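Local coordinates for protein globin (Bacillus anthracis, PDB 5V3T) that binds haem as a group II truncated haemoglobin and probably binds and carries oxygen or other small haem ligands, at the interface of chains A and B. Numbering follows the deposited sequence. Chains: chain A/B, Globin.

The interface of chains A and B. Residues chain A 124-126; chain B 70-72.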
loop_
_atom_site.group_PDB
_atom_site.type_symbol
_atom_site.label_atom_id
_atom_site.label_comp_id
_atom_site.label_asym_id
_atom_site.label_seq_id
_atom_site.Cartn_x
_atom_site.Cartn_y
_atom_site.Cartn_z
ATOM N N ASN A 124 -7.791 7.183 2.248
ATOM C CA ASN A 124 -7.896 7.391 0.817
ATOM C C ASN A 124 -9.281 7.042 0.247
ATOM O O ASN A 124 -9.460 7.004 -0.955
ATOM C CB ASN A 124 -6.798 6.598 0.098
ATOM C CG ASN A 124 -6.814 5.112 0.432
ATOM O OD1 ASN A 124 -7.874 4.496 0.608
ATOM N ND2 ASN A 124 -5.633 4.521 0.476
ATOM N N THR A 125 -10.228 6.776 1.145
ATOM C CA THR A 125 -11.605 6.378 0.800
ATOM C C THR A 125 -12.539 7.106 1.761
ATOM O O THR A 125 -12.203 7.250 2.933
ATOM C CB THR A 125 -11.788 4.860 0.938
ATOM O OG1 THR A 125 -10.740 4.188 0.226
ATOM C CG2 THR A 125 -13.167 4.398 0.456
ATOM N N PRO A 126 -13.677 7.627 1.272
ATOM C CA PRO A 126 -14.555 8.318 2.233
ATOM C C PRO A 126 -15.263 7.389 3.234
ATOM O O PRO A 126 -15.288 6.171 3.056
ATOM C CB PRO A 126 -15.573 9.021 1.327
ATOM C CG PRO A 126 -15.541 8.288 0.063
ATOM C CD PRO A 126 -14.183 7.713 -0.112
ATOM N N HIS B 70 -9.246 11.440 -4.190
ATOM C CA HIS B 70 -8.871 10.216 -3.482
ATOM C C HIS B 70 -8.991 9.015 -4.412
ATOM O O HIS B 70 -9.902 8.953 -5.241
ATOM C CB HIS B 70 -9.725 10.007 -2.226
ATOM C CG HIS B 70 -9.402 10.960 -1.123
ATOM N ND1 HIS B 70 -8.158 11.013 -0.533
ATOM C CD2 HIS B 70 -10.155 11.897 -0.501
ATOM C CE1 HIS B 70 -8.157 11.943 0.405
ATOM N NE2 HIS B 70 -9.355 12.495 0.444
ATOM N N PRO B 71 -8.044 8.079 -4.299
ATOM C CA PRO B 71 -7.963 6.853 -5.098
ATOM C C PRO B 71 -9.196 5.985 -4.967
ATOM O O PRO B 71 -9.757 5.568 -5.990
ATOM C CB PRO B 71 -6.763 6.118 -4.494
ATOM C CG PRO B 71 -5.996 7.149 -3.835
ATOM C CD PRO B 71 -6.936 8.168 -3.335
ATOM N N MET B 72 -9.587 5.717 -3.721
ATOM C CA MET B 72 -10.728 4.837 -3.392
ATOM C C MET B 72 -10.845 3.708 -4.422
ATOM O O MET B 72 -11.899 3.477 -5.031
ATOM C CB MET B 72 -12.036 5.648 -3.282
ATOM C CG MET B 72 -12.568 6.285 -4.575
ATOM S SD MET B 72 -14.020 7.265 -4.230
ATOM C CE MET B 72 -13.275 8.761 -3.580
#
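The C-terminal tail of one globin copy meets an interhelical loop of the other here, A:Asn124 with B:Met72. The tail segment follows helix 105-122. The loop links helices 63-68 and 73-76. Both chains are copies of the same truncated globin, and this patch belongs to an interface that is not an exact two-fold. The contact alone does not show whether the pair forms outside the crystal.

A backbone hydrogen bond joins the two chains. B:Met72 N donates a hydrogen bond to A:Asn124 O at 3.1 Å. The bond is bent, 139° at the hydrogen, and the donor is tilted out of the carbonyl plane. The same oxygen faces B:His70, whose CB lies 3.3 Å from A:Asn124 O. B:Pro71 meets the tail with its ring carbon CD, which sits 3.8 Å from A:Asn124 CB.

The A:Asn124 amide is turned back towards its own chain. Chi1 of 56° places CG between the backbone N and the carbonyl carbon. OD1 then accepts a hydrogen bond from the A:Thr125 hydroxyl, with A:Thr125 OG1 at 2.9 Å from A:Asn124 OD1. The hydroxyl lies in the plane of the side-chain carbonyl of A:Asn124, so the bond helps to fix the rotation of the amide and ties the hydroxyl to the same chain. A:Thr125 OG1 also approaches the B:Met72 backbone, 3.7 Å from B:Met72 CA.

B:Met72 supplies the main apolar side chain. Its chain is extended at chi2 and bends at chi3 (79°), which turns the CE methyl towards A:Pro126. The two side chains cross at about a right angle. The methyl does the touching, with B:Met72 CE 3.7 Å from A:Pro126 CD. The sulfur lies a little farther away, B:Met72 SD being 4.1 Å from A:Pro126 CD.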